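Type-2Ba cytolytic delta-endotoxin (Bacillus thuringiensis serovar israelensis, PDB 2RCI) probably kills dipteran larvae by making pores in the epithelial cell membrane of the insect midgut. Local coordinates at residues S66-T71 / I78-E83; N108-L113 / Y180-K185; L170-T173 / S177-Y180; S87-V92 / A152-A157; L38-N43 / W121-N126. All blocks are in the same frame, centred on the assembly; numbering follows the deposited sequence.

Contact 1 of 5, residues S66-T71 / I78-E83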
# COMPACT_ATOMS: atom_id res chain seq x y z
N SER A 66 7.87 -11.71 1.74
CA SER A 66 8.51 -11.24 0.51
C SER A 66 7.70 -11.69 -0.70
O SER A 66 7.17 -12.80 -0.75
CB SER A 66 9.95 -11.77 0.47
OG SER A 66 10.69 -11.16 1.53
N VAL A 67 7.59 -10.80 -1.69
CA VAL A 67 6.75 -11.06 -2.84
C VAL A 67 7.52 -10.96 -4.14
O VAL A 67 7.08 -11.49 -5.16
CB VAL A 67 5.47 -10.14 -2.87
CG1 VAL A 67 4.51 -10.49 -1.73
CG2 VAL A 67 5.83 -8.64 -2.90
N ILE A 68 8.67 -10.28 -4.10
CA ILE A 68 9.59 -10.25 -5.25
C ILE A 68 11.01 -10.38 -4.71
O ILE A 68 11.35 -9.73 -3.72
CB ILE A 68 9.57 -8.87 -5.98
CG1 ILE A 68 8.15 -8.44 -6.41
CG2 ILE A 68 10.61 -8.84 -7.13
CD1 ILE A 68 7.60 -9.16 -7.64
N HIS A 69 11.82 -11.19 -5.39
CA HIS A 69 13.25 -11.26 -5.10
C HIS A 69 14.01 -11.75 -6.31
O HIS A 69 14.43 -12.92 -6.38
CB HIS A 69 13.54 -12.16 -3.90
CG HIS A 69 14.88 -11.90 -3.28
ND1 HIS A 69 15.15 -12.15 -1.95
CD2 HIS A 69 16.01 -11.36 -3.80
CE1 HIS A 69 16.39 -11.81 -1.69
NE2 HIS A 69 16.94 -11.32 -2.79
N GLN A 70 14.16 -10.85 -7.28
CA GLN A 70 14.79 -11.19 -8.55
C GLN A 70 15.04 -9.96 -9.39
O GLN A 70 14.58 -8.86 -9.06
CB GLN A 70 13.85 -12.10 -9.36
CG GLN A 70 12.48 -11.43 -9.65
CD GLN A 70 11.61 -12.30 -10.54
OE1 GLN A 70 10.76 -13.07 -10.04
NE2 GLN A 70 11.77 -12.17 -11.86
N THR A 71 15.76 -10.18 -10.49
CA THR A 71 15.80 -9.22 -11.59
C THR A 71 14.44 -9.28 -12.28
O THR A 71 13.90 -10.37 -12.58
CB THR A 71 17.00 -9.50 -12.55
OG1 THR A 71 18.23 -9.24 -11.86
CG2 THR A 71 16.90 -8.62 -13.80
N ILE A 78 4.88 -4.59 -11.17
CA ILE A 78 3.63 -3.87 -10.89
C ILE A 78 2.42 -4.77 -11.16
O ILE A 78 1.48 -4.80 -10.36
CB ILE A 78 3.56 -2.54 -11.71
CG1 ILE A 78 4.57 -1.52 -11.14
CG2 ILE A 78 2.12 -1.96 -11.72
CD1 ILE A 78 4.84 -0.32 -12.09
N SER A 79 2.44 -5.48 -12.30
CA SER A 79 1.37 -6.43 -12.66
C SER A 79 1.22 -7.55 -11.62
O SER A 79 0.10 -7.91 -11.24
CB SER A 79 1.61 -7.05 -14.03
OG SER A 79 1.63 -6.03 -15.02
N GLN A 80 2.36 -8.12 -11.20
CA GLN A 80 2.37 -9.12 -10.14
C GLN A 80 1.76 -8.59 -8.85
O GLN A 80 0.93 -9.27 -8.24
CB GLN A 80 3.79 -9.68 -9.89
CG GLN A 80 4.20 -10.66 -10.99
CD GLN A 80 5.56 -11.32 -10.77
OE1 GLN A 80 6.21 -11.75 -11.73
NE2 GLN A 80 5.99 -11.42 -9.52
N ILE A 81 2.13 -7.37 -8.46
CA ILE A 81 1.62 -6.81 -7.18
C ILE A 81 0.12 -6.49 -7.29
O ILE A 81 -0.62 -6.69 -6.34
CB ILE A 81 2.48 -5.63 -6.73
CG1 ILE A 81 3.84 -6.19 -6.26
CG2 ILE A 81 1.79 -4.79 -5.64
CD1 ILE A 81 4.93 -5.16 -6.08
N LYS A 82 -0.34 -6.05 -8.47
CA LYS A 82 -1.79 -5.88 -8.69
C LYS A 82 -2.54 -7.19 -8.41
O LYS A 82 -3.58 -7.20 -7.77
CB LYS A 82 -2.07 -5.43 -10.13
CG LYS A 82 -3.57 -5.15 -10.42
CD LYS A 82 -3.85 -5.07 -11.91
CE LYS A 82 -5.32 -4.59 -12.16
NZ LYS A 82 -5.67 -4.59 -13.61
N GLU A 83 -2.00 -8.30 -8.89
CA GLU A 83 -2.65 -9.58 -8.68
C GLU A 83 -2.62 -9.98 -7.21
O GLU A 83 -3.59 -10.55 -6.70
CB GLU A 83 -2.04 -10.68 -9.57
CG GLU A 83 -2.36 -10.49 -11.08
CD GLU A 83 -3.84 -10.16 -11.36
OE1 GLU A 83 -4.72 -10.93 -10.94
OE2 GLU A 83 -4.13 -9.11 -11.98
O HOH W 1 7.88 -12.91 -7.54
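A single water ties Val67 to Gln80: it donates to Val67 O at 2.9 Å and accepts from Gln80 NE2 at 3.1 Å, so the strand and the helix meet here through a shared solvent molecule and not by a direct hydrogen bond. The same amide nitrogen lies against the strand's apolar side chain, with Gln80 NE2 3.4 Å from Ile68 CD1, the two side chains slanting past one another. Gln80 gets this far because its CG stands anti to the carbonyl carbon (chi1 -75°) and the chain beyond runs straight out from helix 74-89 toward the strand. Val67 and Ile68 form a classic beta bulge opposite Val182, and both bond to that one residue through their backbones. The bulge lets two successive side chains turn toward the helix, where Val67 also meets Ile84 and Ile68 meets Met77. Ile81, one residue after Gln80, sends its end toward the strand as well and also touches Phe110 of helix 96-110. One water thus supplies a polar partner to both Val67 O and the Gln80 amide at the partly exposed margin, while Ile68 lies against that amide.

Contact 2 of 5, residues N108-L113 / Y180-K185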
# COMPACT_ATOMS: atom_id res chain seq x y z
N ASN A 108 3.41 4.43 -8.68
CA ASN A 108 4.09 5.47 -7.92
C ASN A 108 4.88 4.97 -6.70
O ASN A 108 5.61 5.74 -6.06
CB ASN A 108 3.08 6.56 -7.54
CG ASN A 108 2.63 7.35 -8.75
OD1 ASN A 108 3.38 7.50 -9.69
ND2 ASN A 108 1.39 7.84 -8.74
N THR A 109 4.81 3.67 -6.43
CA THR A 109 5.60 3.05 -5.34
C THR A 109 7.04 2.84 -5.84
O THR A 109 7.98 2.87 -5.05
CB THR A 109 4.97 1.70 -4.94
OG1 THR A 109 3.67 1.92 -4.36
CG2 THR A 109 5.88 0.90 -3.94
N PHE A 110 7.19 2.68 -7.16
CA PHE A 110 8.47 2.28 -7.78
C PHE A 110 9.02 3.33 -8.75
O PHE A 110 10.23 3.32 -9.07
CB PHE A 110 8.31 0.95 -8.53
CG PHE A 110 7.92 -0.18 -7.65
CD1 PHE A 110 8.83 -0.68 -6.71
CD2 PHE A 110 6.62 -0.71 -7.71
CE1 PHE A 110 8.49 -1.74 -5.89
CE2 PHE A 110 6.24 -1.80 -6.85
CZ PHE A 110 7.20 -2.32 -5.95
N THR A 111 8.13 4.19 -9.26
CA THR A 111 8.50 5.19 -10.29
C THR A 111 7.94 6.57 -9.90
O THR A 111 7.22 6.68 -8.91
CB THR A 111 8.01 4.79 -11.75
OG1 THR A 111 6.57 4.81 -11.80
CG2 THR A 111 8.55 3.39 -12.19
N ASN A 112 8.25 7.60 -10.69
CA ASN A 112 7.92 8.97 -10.34
C ASN A 112 8.40 9.28 -8.91
O ASN A 112 7.70 9.96 -8.18
CB ASN A 112 6.42 9.21 -10.42
CG ASN A 112 5.87 9.02 -11.81
OD1 ASN A 112 6.41 9.55 -12.78
ND2 ASN A 112 4.76 8.28 -11.91
N LEU A 113 9.55 8.74 -8.52
CA LEU A 113 10.03 8.89 -7.15
C LEU A 113 10.61 10.29 -6.93
O LEU A 113 10.56 10.81 -5.82
CB LEU A 113 11.06 7.80 -6.78
CG LEU A 113 10.53 6.37 -6.73
CD1 LEU A 113 11.66 5.40 -6.36
CD2 LEU A 113 9.41 6.33 -5.69
N TYR A 180 15.21 -6.44 -7.59
CA TYR A 180 14.31 -6.02 -6.51
C TYR A 180 14.11 -7.07 -5.47
O TYR A 180 13.89 -8.26 -5.79
CB TYR A 180 12.91 -5.63 -7.04
CG TYR A 180 12.84 -4.23 -7.59
CD1 TYR A 180 13.03 -3.98 -8.97
CD2 TYR A 180 12.60 -3.15 -6.76
CE1 TYR A 180 12.98 -2.66 -9.47
CE2 TYR A 180 12.52 -1.85 -7.24
CZ TYR A 180 12.72 -1.62 -8.60
OH TYR A 180 12.63 -0.33 -9.05
N GLU A 181 14.14 -6.60 -4.23
CA GLU A 181 13.68 -7.37 -3.10
C GLU A 181 12.54 -6.58 -2.45
O GLU A 181 12.75 -5.49 -1.93
CB GLU A 181 14.82 -7.57 -2.12
CG GLU A 181 14.47 -8.58 -1.08
CD GLU A 181 15.55 -8.75 -0.03
OE1 GLU A 181 16.75 -8.44 -0.33
OE2 GLU A 181 15.17 -9.17 1.08
N VAL A 182 11.33 -7.12 -2.49
CA VAL A 182 10.15 -6.41 -2.00
C VAL A 182 9.41 -7.27 -0.98
O VAL A 182 8.98 -8.40 -1.30
CB VAL A 182 9.19 -6.07 -3.19
CG1 VAL A 182 7.89 -5.40 -2.65
CG2 VAL A 182 9.90 -5.17 -4.19
N LYS A 183 9.29 -6.75 0.25
CA LYS A 183 8.50 -7.38 1.32
C LYS A 183 7.21 -6.59 1.44
O LYS A 183 7.21 -5.37 1.40
CB LYS A 183 9.22 -7.37 2.68
CG LYS A 183 8.50 -8.30 3.65
CD LYS A 183 9.11 -8.43 5.06
CE LYS A 183 8.30 -9.50 5.82
NZ LYS A 183 9.00 -10.10 6.98
N MET A 184 6.10 -7.30 1.52
CA MET A 184 4.79 -6.69 1.58
C MET A 184 4.10 -7.08 2.87
O MET A 184 4.06 -8.25 3.22
CB MET A 184 3.97 -7.21 0.41
CG MET A 184 2.66 -6.52 0.21
SD MET A 184 2.05 -7.08 -1.39
CE MET A 184 0.45 -6.28 -1.42
N LYS A 185 3.50 -6.09 3.53
CA LYS A 185 2.65 -6.31 4.69
C LYS A 185 1.35 -5.59 4.41
O LYS A 185 1.34 -4.38 4.16
CB LYS A 185 3.29 -5.74 5.95
CG LYS A 185 4.57 -6.44 6.39
CD LYS A 185 5.31 -5.61 7.44
CE LYS A 185 6.41 -6.43 8.09
NZ LYS A 185 7.15 -5.55 9.03
O HOH W 2 11.71 1.70 -7.42
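Phe110 presents its ring edge to the face of Tyr180 in an offset edge-to-face pair, the centroids 5.7 Å apart and the planes at 82°. The closest atoms are Phe110 CD1 and Tyr180 CE2, 3.9 Å apart. One atom further round the Phe110 ring, CE1 comes within 4.1 Å of Val182 CG2, the methyl that sits beside the backbone N of its valine. Tyr180 and Val182 are two residues apart on strand 177-192, and both point toward the end of helix 96-110, so the phenyl group spans two side chains of one strand. A layer of helices lies on each side of the central sheet in this alpha/beta fold, and Phe110 belongs to the filling between sheet and helices: it also touches Met77 and Ile81 of helix 74-89, Ile160 of strand 150-162 and Tyr134 of strand 132-142. Its own neighbour Thr109 closes over one face, with Thr109 CG2 3.9 Å above the ring plane and over the centre. At the far end of the tyrosine the contact becomes polar. A water donates to Phe110 O at 2.7 Å and is hydrogen-bonded to Tyr180 OH at 2.8 Å; it lies in the plane of the tyrosine ring, at the edge, and so gives this phenol a polar partner inside a buried contact. Past the helix the chain is held in a turn by Asn112, whose ND2 donates to Asn108 OD1 over 2.7 Å, the acceptor lying close to the plane of the Asn112 amide.

Contact 3 of 5, residues L170-T173 / S177-Y180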
# COMPACT_ATOMS: atom_id res chain seq x y z
N LEU A 170 15.61 7.65 -8.82
CA LEU A 170 14.67 8.77 -8.84
C LEU A 170 14.07 8.97 -10.23
O LEU A 170 13.04 9.65 -10.39
CB LEU A 170 15.37 10.07 -8.37
CG LEU A 170 15.69 10.17 -6.86
CD1 LEU A 170 16.31 11.55 -6.56
CD2 LEU A 170 14.47 9.93 -5.99
N PHE A 171 14.70 8.36 -11.22
CA PHE A 171 14.23 8.46 -12.61
C PHE A 171 13.91 7.12 -13.29
O PHE A 171 13.68 7.06 -14.51
CB PHE A 171 15.23 9.27 -13.43
CG PHE A 171 15.27 10.71 -13.03
CD1 PHE A 171 14.41 11.62 -13.61
CD2 PHE A 171 16.12 11.14 -12.00
CE1 PHE A 171 14.41 12.98 -13.21
CE2 PHE A 171 16.12 12.49 -11.59
CZ PHE A 171 15.27 13.40 -12.20
N ILE A 172 13.89 6.05 -12.50
CA ILE A 172 13.59 4.73 -13.05
C ILE A 172 12.15 4.69 -13.59
O ILE A 172 11.25 5.36 -13.07
CB ILE A 172 13.84 3.59 -12.01
CG1 ILE A 172 14.08 2.25 -12.75
CG2 ILE A 172 12.71 3.49 -11.01
CD1 ILE A 172 14.64 1.10 -11.81
N THR A 173 11.96 3.94 -14.68
CA THR A 173 10.65 3.88 -15.37
C THR A 173 10.08 2.48 -15.35
O THR A 173 10.75 1.51 -14.96
CB THR A 173 10.73 4.36 -16.87
OG1 THR A 173 11.34 3.35 -17.68
CG2 THR A 173 11.51 5.71 -17.00
N SER A 177 14.57 -2.45 -15.79
CA SER A 177 14.70 -3.65 -14.98
C SER A 177 15.79 -3.42 -13.93
O SER A 177 16.75 -2.68 -14.15
CB SER A 177 15.07 -4.88 -15.82
OG SER A 177 14.06 -5.21 -16.77
N ALA A 178 15.63 -4.08 -12.79
CA ALA A 178 16.63 -4.05 -11.75
C ALA A 178 16.37 -5.22 -10.84
O ALA A 178 15.36 -5.93 -10.97
CB ALA A 178 16.57 -2.72 -10.97
N ARG A 179 17.29 -5.42 -9.90
CA ARG A 179 17.16 -6.52 -8.98
C ARG A 179 16.44 -5.97 -7.75
O ARG A 179 16.98 -5.10 -7.04
CB ARG A 179 18.52 -7.12 -8.61
CG ARG A 179 18.38 -8.34 -7.72
CD ARG A 179 19.71 -9.07 -7.52
NE ARG A 179 19.55 -10.03 -6.44
CZ ARG A 179 19.07 -11.26 -6.59
NH1 ARG A 179 18.73 -11.71 -7.80
NH2 ARG A 179 18.95 -12.04 -5.52
N TYR A 180 15.21 -6.44 -7.59
CA TYR A 180 14.31 -6.02 -6.51
C TYR A 180 14.11 -7.07 -5.47
O TYR A 180 13.89 -8.26 -5.79
CB TYR A 180 12.91 -5.63 -7.04
CG TYR A 180 12.84 -4.23 -7.59
CD1 TYR A 180 13.03 -3.98 -8.97
CD2 TYR A 180 12.60 -3.15 -6.76
CE1 TYR A 180 12.98 -2.66 -9.47
CE2 TYR A 180 12.52 -1.85 -7.24
CZ TYR A 180 12.72 -1.62 -8.60
OH TYR A 180 12.63 -0.33 -9.05
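This is a small, local apolar contact, Ile172 against Ala178 and Tyr180, made where the connection between two antiparallel neighbours of the sheet, strands 150-162 and 177-192, comes back to begin the second of them. One methyl does the touching: Ile172 CD1 lies 3.7 Å from Tyr180 OH and, more loosely, 4.4 Å from Ala178 CB. The isoleucine and the tyrosine approach from opposite directions, so the methyl arrives at the hydroxyl end of the phenol. That meeting is van der Waals in nature, since a methyl offers the oxygen no hydrogen bond. The long branch of Ile172 reaches across because CG1 is anti to the backbone N (chi1 -157°) and CD1 continues outward with chi2 167°, a nearly straight arm from the loop. The price is that CG2 is wedged between the backbone N and the carbonyl carbon. On the strand, Ala178 and Tyr180 are two residues apart and both turn toward the loop, while Ser177 turns away from it. Polar bonds shape the turn between the two segments: Thr173 N bonds to Asp176 OD2, and Thr173 OG1 to Lys175 N. Further along the strand, Arg179 N bonds to Asp163 OD1. The contact therefore comes just after helix 166-169, against the first residues of strand 177-192, with strand 71-73 paired to that strand through Ala178 and Ile72, and with Val162 of strand 150-162 touching both Ala178 and Tyr180.

Contact 4 of 5, residues S87-V92 / A152-A157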
# COMPACT_ATOMS: atom_id res chain seq x y z
N SER A 87 -5.90 -10.61 -4.59
CA SER A 87 -6.04 -11.70 -3.62
C SER A 87 -6.29 -11.19 -2.20
O SER A 87 -7.20 -11.67 -1.50
CB SER A 87 -4.83 -12.64 -3.68
OG SER A 87 -5.00 -13.72 -2.76
N VAL A 88 -5.52 -10.19 -1.78
CA VAL A 88 -5.54 -9.73 -0.38
C VAL A 88 -6.85 -9.01 -0.05
O VAL A 88 -7.27 -8.97 1.10
CB VAL A 88 -4.30 -8.87 -0.03
CG1 VAL A 88 -4.36 -8.40 1.40
CG2 VAL A 88 -3.01 -9.69 -0.21
N LEU A 89 -7.47 -8.42 -1.07
CA LEU A 89 -8.70 -7.67 -0.91
C LEU A 89 -9.82 -8.55 -0.37
O LEU A 89 -10.63 -8.10 0.45
CB LEU A 89 -9.13 -7.07 -2.26
CG LEU A 89 -8.82 -5.59 -2.44
CD1 LEU A 89 -9.06 -5.23 -3.94
CD2 LEU A 89 -9.66 -4.68 -1.51
N GLY A 90 -9.84 -9.81 -0.82
CA GLY A 90 -10.89 -10.78 -0.43
C GLY A 90 -12.31 -10.33 -0.73
O GLY A 90 -13.26 -10.80 -0.08
N LEU A 91 -12.44 -9.39 -1.66
CA LEU A 91 -13.69 -8.85 -2.17
C LEU A 91 -13.41 -8.70 -3.65
O LEU A 91 -12.28 -8.39 -4.02
CB LEU A 91 -13.95 -7.43 -1.63
CG LEU A 91 -14.09 -7.27 -0.12
CD1 LEU A 91 -13.88 -5.80 0.23
CD2 LEU A 91 -15.44 -7.74 0.29
N VAL A 92 -14.42 -8.90 -4.48
CA VAL A 92 -14.30 -8.66 -5.93
C VAL A 92 -14.84 -7.27 -6.28
O VAL A 92 -16.06 -7.02 -6.17
CB VAL A 92 -15.03 -9.73 -6.74
CG1 VAL A 92 -15.12 -9.37 -8.24
CG2 VAL A 92 -14.36 -11.09 -6.53
N ALA A 152 -14.24 -1.06 2.91
CA ALA A 152 -13.02 -1.84 3.05
C ALA A 152 -11.84 -0.87 3.21
O ALA A 152 -11.74 0.15 2.52
CB ALA A 152 -12.83 -2.77 1.84
N ILE A 153 -10.95 -1.20 4.13
CA ILE A 153 -9.74 -0.43 4.40
C ILE A 153 -8.56 -1.38 4.17
O ILE A 153 -8.50 -2.49 4.74
CB ILE A 153 -9.72 0.06 5.86
CG1 ILE A 153 -10.97 0.90 6.19
CG2 ILE A 153 -8.46 0.86 6.15
CD1 ILE A 153 -11.15 2.19 5.35
N LEU A 154 -7.65 -0.95 3.31
CA LEU A 154 -6.50 -1.76 2.91
C LEU A 154 -5.19 -0.96 3.09
O LEU A 154 -4.78 -0.22 2.18
CB LEU A 154 -6.68 -2.23 1.46
CG LEU A 154 -5.56 -3.00 0.74
CD1 LEU A 154 -4.85 -4.03 1.62
CD2 LEU A 154 -6.17 -3.68 -0.52
N PRO A 155 -4.58 -1.03 4.30
CA PRO A 155 -3.24 -0.49 4.51
C PRO A 155 -2.24 -1.42 3.85
O PRO A 155 -2.35 -2.65 4.01
CB PRO A 155 -3.06 -0.56 6.04
CG PRO A 155 -4.44 -0.73 6.58
CD PRO A 155 -5.14 -1.56 5.56
N ILE A 156 -1.31 -0.85 3.10
CA ILE A 156 -0.24 -1.63 2.46
C ILE A 156 1.10 -0.99 2.76
O ILE A 156 1.26 0.20 2.52
CB ILE A 156 -0.38 -1.69 0.94
CG1 ILE A 156 -1.75 -2.22 0.51
CG2 ILE A 156 0.78 -2.53 0.33
CD1 ILE A 156 -2.01 -2.10 -0.97
N ALA A 157 2.06 -1.77 3.28
CA ALA A 157 3.45 -1.28 3.40
C ALA A 157 4.43 -2.14 2.61
O ALA A 157 4.36 -3.37 2.65
CB ALA A 157 3.90 -1.21 4.87
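Leu154 takes up the end of Leu89, near the end of helix 74-89 where that helix lies over the central sheet of the alpha/beta fold. Leu154 CD2 sits 3.8 Å from Leu89 CD2 and equally close to Leu89 CG, the two side chains meeting at about a right angle. Its other methyl, Leu154 CD1, is a looser neighbour of Val88 CG1 at 4.4 Å. The CG of Leu154, anti to the backbone N (chi1 174°), carries both methyls from the strand toward the helix, and the second torsion then sends CD2 to Leu89 and CD1 to Val88. Leu89 has a less usual first torsion, -102°, and its side chain swings round so that its end comes closer to the strand than its root does. Beyond the helix the chain turns at Gly90, with phi +56°, and this brings Leu91 back down over the sheet. Oxygens near the end of the helix bond to sheet hydroxyls, Val88 O to Thr188 OG1 and Leu89 O to Thr60 OG1, which ties the helix to the sheet beside the leucines. Ile153 points away from this helix and packs on Leu27 and Phe31 of helix 21-31, so neighbouring residues of strand 150-162 serve the two helical layers. Two residues before Leu154, the small Ala152 receives the returning loop: Leu91 CD1 rests 3.6 Å from Ala152 CB.

Contact 5 of 5, residues L38-N43 / W121-N126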
# COMPACT_ATOMS: atom_id res chain seq x y z
N LEU A 38 9.77 5.31 15.31
CA LEU A 38 11.17 5.59 15.00
C LEU A 38 11.58 5.24 13.58
O LEU A 38 12.19 6.06 12.90
CB LEU A 38 12.10 4.89 16.00
CG LEU A 38 12.00 5.37 17.44
CD1 LEU A 38 12.96 4.57 18.32
CD2 LEU A 38 12.27 6.87 17.55
N THR A 39 11.29 4.00 13.16
CA THR A 39 11.67 3.54 11.81
C THR A 39 10.65 4.02 10.80
O THR A 39 10.96 4.12 9.59
CB THR A 39 11.68 2.01 11.73
OG1 THR A 39 10.35 1.53 11.98
CG2 THR A 39 12.66 1.40 12.74
N LEU A 40 9.44 4.30 11.30
CA LEU A 40 8.28 4.63 10.47
C LEU A 40 7.87 3.48 9.59
O LEU A 40 7.16 3.67 8.59
CB LEU A 40 8.53 5.88 9.63
CG LEU A 40 8.90 7.11 10.46
CD1 LEU A 40 9.27 8.25 9.53
CD2 LEU A 40 7.72 7.49 11.36
N ASN A 41 8.31 2.27 9.94
CA ASN A 41 7.81 1.08 9.27
C ASN A 41 6.37 0.82 9.73
O ASN A 41 5.89 1.40 10.71
CB ASN A 41 8.72 -0.13 9.56
CG ASN A 41 8.61 -1.25 8.49
OD1 ASN A 41 7.95 -1.11 7.46
ND2 ASN A 41 9.28 -2.37 8.77
N PHE A 42 5.69 -0.05 8.98
CA PHE A 42 4.35 -0.52 9.30
C PHE A 42 4.50 -1.80 10.11
O PHE A 42 5.28 -2.70 9.74
CB PHE A 42 3.63 -0.79 7.97
CG PHE A 42 2.22 -1.30 8.10
CD1 PHE A 42 1.16 -0.45 8.36
CD2 PHE A 42 1.96 -2.66 7.90
CE1 PHE A 42 -0.17 -0.95 8.44
CE2 PHE A 42 0.66 -3.15 7.99
CZ PHE A 42 -0.39 -2.28 8.25
N ASN A 43 3.81 -1.86 11.24
CA ASN A 43 3.86 -3.02 12.11
C ASN A 43 2.61 -3.88 11.88
O ASN A 43 1.48 -3.50 12.24
CB ASN A 43 4.01 -2.57 13.58
CG ASN A 43 4.29 -3.73 14.53
OD1 ASN A 43 3.52 -4.65 14.64
ND2 ASN A 43 5.41 -3.65 15.23
N TRP A 121 5.12 9.56 3.20
CA TRP A 121 4.83 8.15 2.95
C TRP A 121 5.99 7.33 2.40
O TRP A 121 5.86 6.13 2.25
CB TRP A 121 3.62 7.98 2.02
CG TRP A 121 3.74 8.65 0.70
CD1 TRP A 121 4.39 8.19 -0.41
CD2 TRP A 121 3.16 9.91 0.32
NE1 TRP A 121 4.25 9.08 -1.45
CE2 TRP A 121 3.51 10.15 -1.02
CE3 TRP A 121 2.38 10.86 1.00
CZ2 TRP A 121 3.10 11.30 -1.72
CZ3 TRP A 121 1.99 12.01 0.31
CH2 TRP A 121 2.34 12.22 -1.04
N ILE A 122 7.10 7.99 2.08
CA ILE A 122 8.31 7.26 1.66
C ILE A 122 9.40 7.50 2.70
O ILE A 122 9.56 8.63 3.16
CB ILE A 122 8.78 7.69 0.24
CG1 ILE A 122 9.90 6.76 -0.27
CG2 ILE A 122 9.22 9.16 0.24
CD1 ILE A 122 10.04 6.74 -1.83
N VAL A 123 10.14 6.45 3.05
CA VAL A 123 11.17 6.56 4.09
C VAL A 123 12.46 6.01 3.51
O VAL A 123 12.59 4.80 3.28
CB VAL A 123 10.78 5.76 5.37
CG1 VAL A 123 11.83 5.94 6.47
CG2 VAL A 123 9.41 6.13 5.88
N TRP A 124 13.42 6.89 3.24
CA TRP A 124 14.70 6.40 2.70
C TRP A 124 15.50 5.75 3.83
O TRP A 124 15.52 6.27 4.95
CB TRP A 124 15.48 7.54 2.04
CG TRP A 124 14.71 8.16 0.86
CD1 TRP A 124 14.07 9.37 0.83
CD2 TRP A 124 14.46 7.54 -0.41
NE1 TRP A 124 13.45 9.54 -0.40
CE2 TRP A 124 13.68 8.43 -1.17
CE3 TRP A 124 14.83 6.30 -0.98
CZ2 TRP A 124 13.26 8.15 -2.49
CZ3 TRP A 124 14.40 6.01 -2.30
CH2 TRP A 124 13.63 6.94 -3.03
N ARG A 125 16.13 4.61 3.53
CA ARG A 125 16.95 3.86 4.50
C ARG A 125 18.39 3.79 3.98
O ARG A 125 19.09 4.81 3.99
CB ARG A 125 16.37 2.45 4.73
CG ARG A 125 14.92 2.42 5.24
CD ARG A 125 14.69 1.25 6.21
NE ARG A 125 14.97 -0.07 5.63
N ASN A 126 18.82 2.65 3.45
CA ASN A 126 20.18 2.54 2.85
C ASN A 126 20.28 3.29 1.52
O ASN A 126 19.39 3.21 0.66
CB ASN A 126 20.61 1.08 2.66
CG ASN A 126 22.11 0.94 2.32
OD1 ASN A 126 22.97 1.71 2.79
ND2 ASN A 126 22.42 -0.08 1.52
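An ST turn at Thr39 shapes the loop that lays Thr39 and Leu40 against Val123, on strand 122-127 of the central sheet. Val123 reaches the loop with both methyls. Val123 CG1, anti to its own backbone N with chi1 -177°, lies 3.7 Å from Thr39 O, while Val123 CG2 packs 3.9 Å from Leu40 CB. The valine therefore straddles the junction between the two loop residues, one branch on a carbonyl oxygen and one on an aliphatic carbon. In the turn, Thr39 OG1 accepts from Asn41 N over 3.0 Å, with an N-H...O angle of 165°, and Leu40, between them, takes a positive phi of +64°. Leu40 also touches Ile35 within the same loop. The strand lies antiparallel to strand 132-142, with Val123 bonded through its backbone to Phe135, and the loop is stitched to the sheet as well: Asn41 ND2 bonds to Glu159 OE2 of strand 150-162, and Phe42 packs on Pro155 and Ala157. This is a surface contact, made as the chain passes from helix 21-31 to helix 44-53. At its end Asn43 is the N-cap of the second helix, its OD1 taking the hydrogen bond of Lys46 N.

In the fold
All five contacts reach the same mixed sheet. Contacts 1 and 4 both use helix 74-89, centres about 16 Å apart, and contact 2 uses the next helix, 96-110. Strand 177-192 serves contacts 2 and 3, which share Tyr180, centres about 10 Å apart, and it pairs with strand 66-69 of contact 1 and strand 150-162 of contact 4. Contacts 3 and 4, centres about 26 Å apart, fall on opposite sides of the chain's centre. Contact 1 closes before contacts 2, 3 and 4 open; contact 5, on strand 122-127, encloses contact 1 and crosses contacts 2 and 4; contact 3 opens after contacts 4 and 5 have closed. Early and late chain thus interleave in one compact alpha/beta unit.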